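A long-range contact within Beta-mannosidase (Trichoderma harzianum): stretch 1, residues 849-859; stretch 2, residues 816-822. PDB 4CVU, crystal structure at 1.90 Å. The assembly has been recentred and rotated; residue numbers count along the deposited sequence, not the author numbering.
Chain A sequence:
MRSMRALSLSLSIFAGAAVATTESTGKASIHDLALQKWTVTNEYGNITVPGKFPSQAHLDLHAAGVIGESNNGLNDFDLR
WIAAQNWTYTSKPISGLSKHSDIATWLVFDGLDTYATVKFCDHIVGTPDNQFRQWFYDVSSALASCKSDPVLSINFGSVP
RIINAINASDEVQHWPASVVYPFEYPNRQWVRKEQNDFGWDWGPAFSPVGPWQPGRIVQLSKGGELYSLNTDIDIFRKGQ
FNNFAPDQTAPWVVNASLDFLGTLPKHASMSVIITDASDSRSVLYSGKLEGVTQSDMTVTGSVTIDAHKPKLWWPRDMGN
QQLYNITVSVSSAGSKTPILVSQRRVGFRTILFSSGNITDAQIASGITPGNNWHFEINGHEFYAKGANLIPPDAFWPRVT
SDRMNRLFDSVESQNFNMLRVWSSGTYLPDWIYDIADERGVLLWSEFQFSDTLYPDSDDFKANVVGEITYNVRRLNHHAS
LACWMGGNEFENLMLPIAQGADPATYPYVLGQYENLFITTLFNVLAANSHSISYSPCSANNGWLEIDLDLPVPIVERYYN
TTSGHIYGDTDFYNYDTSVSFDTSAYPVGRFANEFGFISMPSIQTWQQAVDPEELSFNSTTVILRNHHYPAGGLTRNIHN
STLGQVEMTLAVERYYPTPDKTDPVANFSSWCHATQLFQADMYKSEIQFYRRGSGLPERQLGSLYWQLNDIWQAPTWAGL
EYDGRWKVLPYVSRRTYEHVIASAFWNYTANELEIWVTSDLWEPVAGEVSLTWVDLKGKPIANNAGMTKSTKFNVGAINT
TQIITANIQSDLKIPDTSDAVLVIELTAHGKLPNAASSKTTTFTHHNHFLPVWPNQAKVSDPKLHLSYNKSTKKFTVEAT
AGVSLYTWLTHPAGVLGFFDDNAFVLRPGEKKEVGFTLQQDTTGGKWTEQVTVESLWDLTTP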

# COMPACT_ATOMS: atom_id res chain seq x y z
N PHE A 849 8.18 40.47 -2.08
CA PHE A 849 9.63 40.42 -2.06
C PHE A 849 10.14 40.31 -0.63
O PHE A 849 9.85 41.16 0.23
CB PHE A 849 10.26 41.64 -2.70
CG PHE A 849 11.75 41.70 -2.50
CD1 PHE A 849 12.58 40.74 -3.07
CD2 PHE A 849 12.33 42.70 -1.75
CE1 PHE A 849 13.97 40.78 -2.89
CE2 PHE A 849 13.71 42.76 -1.57
CZ PHE A 849 14.53 41.79 -2.14
N LEU A 850 10.92 39.27 -0.39
CA LEU A 850 11.53 39.03 0.88
C LEU A 850 13.02 39.32 0.75
O LEU A 850 13.70 38.71 -0.07
CB LEU A 850 11.29 37.58 1.25
CG LEU A 850 11.40 37.21 2.72
CD1 LEU A 850 10.19 37.73 3.50
CD2 LEU A 850 11.52 35.71 2.85
N PRO A 851 13.55 40.27 1.54
CA PRO A 851 14.95 40.72 1.45
C PRO A 851 15.97 39.77 2.08
O PRO A 851 17.16 40.07 2.10
CB PRO A 851 14.93 42.04 2.20
CG PRO A 851 13.86 41.85 3.22
CD PRO A 851 12.80 41.00 2.58
N VAL A 852 15.50 38.64 2.57
CA VAL A 852 16.38 37.52 2.94
C VAL A 852 15.80 36.23 2.34
O VAL A 852 14.71 36.25 1.80
CB VAL A 852 16.51 37.38 4.47
CG1 VAL A 852 17.21 38.60 5.07
CG2 VAL A 852 15.14 37.16 5.10
N TRP A 853 16.54 35.13 2.46
CA TRP A 853 16.05 33.83 1.99
C TRP A 853 14.95 33.37 2.94
O TRP A 853 14.93 33.77 4.11
CB TRP A 853 17.17 32.80 1.89
CG TRP A 853 18.25 33.26 0.98
CD1 TRP A 853 19.53 33.54 1.33
CD2 TRP A 853 18.14 33.56 -0.42
NE1 TRP A 853 20.23 33.98 0.22
CE2 TRP A 853 19.40 34.00 -0.86
CE3 TRP A 853 17.10 33.47 -1.35
CZ2 TRP A 853 19.65 34.38 -2.19
CZ3 TRP A 853 17.34 33.85 -2.67
CH2 TRP A 853 18.61 34.30 -3.08
N PRO A 854 14.02 32.55 2.44
CA PRO A 854 12.94 32.12 3.32
C PRO A 854 13.44 31.55 4.65
O PRO A 854 12.82 31.82 5.68
CB PRO A 854 12.19 31.08 2.50
CG PRO A 854 12.47 31.43 1.09
CD PRO A 854 13.82 32.14 1.03
N ASN A 855 14.55 30.81 4.65
CA ASN A 855 15.08 30.24 5.90
C ASN A 855 15.62 31.23 6.90
O ASN A 855 15.95 30.85 8.01
CB ASN A 855 16.13 29.12 5.65
CG ASN A 855 17.35 29.59 4.88
OD1 ASN A 855 17.47 30.76 4.51
ND2 ASN A 855 18.22 28.65 4.55
N GLN A 856 15.75 32.49 6.52
CA GLN A 856 16.26 33.52 7.39
C GLN A 856 15.15 34.40 7.97
O GLN A 856 15.40 35.19 8.89
CB GLN A 856 17.24 34.38 6.60
CG GLN A 856 18.49 33.59 6.23
CD GLN A 856 19.44 34.36 5.33
OE1 GLN A 856 19.06 34.92 4.28
NE2 GLN A 856 20.71 34.34 5.71
N ALA A 857 13.94 34.28 7.43
CA ALA A 857 12.82 35.12 7.84
C ALA A 857 12.34 34.75 9.23
O ALA A 857 12.00 33.60 9.49
CB ALA A 857 11.66 34.99 6.87
N LYS A 858 12.24 35.76 10.09
CA LYS A 858 11.79 35.55 11.46
C LYS A 858 10.24 35.45 11.58
O LYS A 858 9.60 36.27 12.24
CB LYS A 858 12.35 36.66 12.36
CG LYS A 858 12.66 36.20 13.78
CD LYS A 858 13.06 37.37 14.70
CE LYS A 858 11.87 38.00 15.41
NZ LYS A 858 11.09 38.92 14.54
N VAL A 859 9.64 34.43 10.96
CA VAL A 859 8.21 34.21 11.04
C VAL A 859 7.78 33.73 12.43
O VAL A 859 8.51 33.02 13.13
CB VAL A 859 7.69 33.20 9.98
CG1 VAL A 859 7.60 33.85 8.60
CG2 VAL A 859 8.56 31.95 9.91
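Stretch 2 (816-822) DTSDAVL

Stretch 2 runs antiparallel to stretch 1 where Leu 822 faces Phe 849, the one beta bridge between them, with CA atoms 5.0 Å apart. The pair is of the hydrogen-bonded kind and closes a two-bond ring: Phe 849 N donates to Leu 822 O at 2.8 Å (N-H...O angle 161°), and Leu 822 N donates to Phe 849 O at 2.9 Å (163°). Both amides and both carbonyls are thereby satisfied. The two side chains leave on the same face of the sheet, CB of Phe 849 lying 4.1 Å from CB of Leu 822.

Past the bridge the pairing gives way to packing. Leu 850 CD1 lies 4.0 Å from Val 821 CG2, and Pro 851 CG 4.1 Å from Ala 820 CB. Pro 851 has no amide hydrogen to offer, so the approach of its CD to Ala 820 O, at 3.2 Å, is a contact without a conventional donor. Val 852 CG1 reaches Thr 817 O at 3.6 Å.

Stretch 1 then turns away through a 3-10 segment, residues 854-856, and comes back at Ala 857, whose CA is 4.7 Å from that of Ser 818. Within the excursion Gln 856 OE1 accepts from Trp 853 N (3.1 Å, 161°), while Gln 856 N donates to Trp 853 O at 2.8 Å. On return, Lys 858 N donates to Ser 818 O at 2.8 Å and 166°.

The loop of stretch 2 is held internally: Asp 816 OD1 accepts from Ser 818 OG at 2.9 Å and from Ser 818 N at 3.1 Å, and Asp 819 N donates to Asp 816 O at 2.9 Å. The Lys 858 NZ to Asp 819 OD2 salt bridge is long, 3.7 Å. Water 1 links the same side chains, donating to Asp 819 OD1 at 2.5 Å and accepting weakly from Lys 858 NZ at 3.2 Å.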

# COMPACT_ATOMS: atom_id res chain seq x y z
N ASP A 816 15.31 45.70 10.30
CA ASP A 816 15.72 44.29 10.32
C ASP A 816 15.23 43.55 9.07
O ASP A 816 14.03 43.30 8.90
CB ASP A 816 15.16 43.62 11.57
CG ASP A 816 15.70 42.22 11.80
OD1 ASP A 816 16.52 41.70 10.99
OD2 ASP A 816 15.29 41.62 12.81
N THR A 817 16.17 43.18 8.21
CA THR A 817 15.83 42.54 6.94
C THR A 817 15.25 41.14 7.15
O THR A 817 14.55 40.63 6.26
CB THR A 817 17.02 42.50 5.98
OG1 THR A 817 18.12 41.87 6.62
CG2 THR A 817 17.42 43.91 5.58
N SER A 818 15.51 40.53 8.29
CA SER A 818 14.89 39.24 8.60
C SER A 818 13.54 39.40 9.28
O SER A 818 12.92 38.44 9.70
CB SER A 818 15.84 38.34 9.39
OG SER A 818 16.00 38.83 10.70
N ASP A 819 13.10 40.64 9.41
CA ASP A 819 11.79 40.96 9.95
C ASP A 819 11.16 41.99 9.00
O ASP A 819 10.80 43.09 9.39
CB ASP A 819 11.92 41.49 11.39
CG ASP A 819 10.59 41.59 12.14
OD1 ASP A 819 9.60 40.94 11.74
OD2 ASP A 819 10.53 42.33 13.14
N ALA A 820 11.09 41.61 7.71
CA ALA A 820 10.57 42.50 6.67
C ALA A 820 10.03 41.77 5.45
O ALA A 820 10.63 40.83 4.96
CB ALA A 820 11.66 43.46 6.25
N VAL A 821 8.92 42.25 4.93
CA VAL A 821 8.41 41.76 3.66
C VAL A 821 7.75 42.90 2.92
O VAL A 821 7.11 43.78 3.53
CB VAL A 821 7.41 40.59 3.86
CG1 VAL A 821 6.16 41.05 4.59
CG2 VAL A 821 7.04 39.96 2.52
N LEU A 822 7.92 42.87 1.60
CA LEU A 822 7.34 43.85 0.70
C LEU A 822 6.21 43.19 -0.05
O LEU A 822 6.43 42.23 -0.76
CB LEU A 822 8.38 44.37 -0.29
CG LEU A 822 7.85 45.20 -1.49
CD1 LEU A 822 7.12 46.46 -1.04
CD2 LEU A 822 9.01 45.61 -2.39
O HOH W 1 8.19 39.89 13.54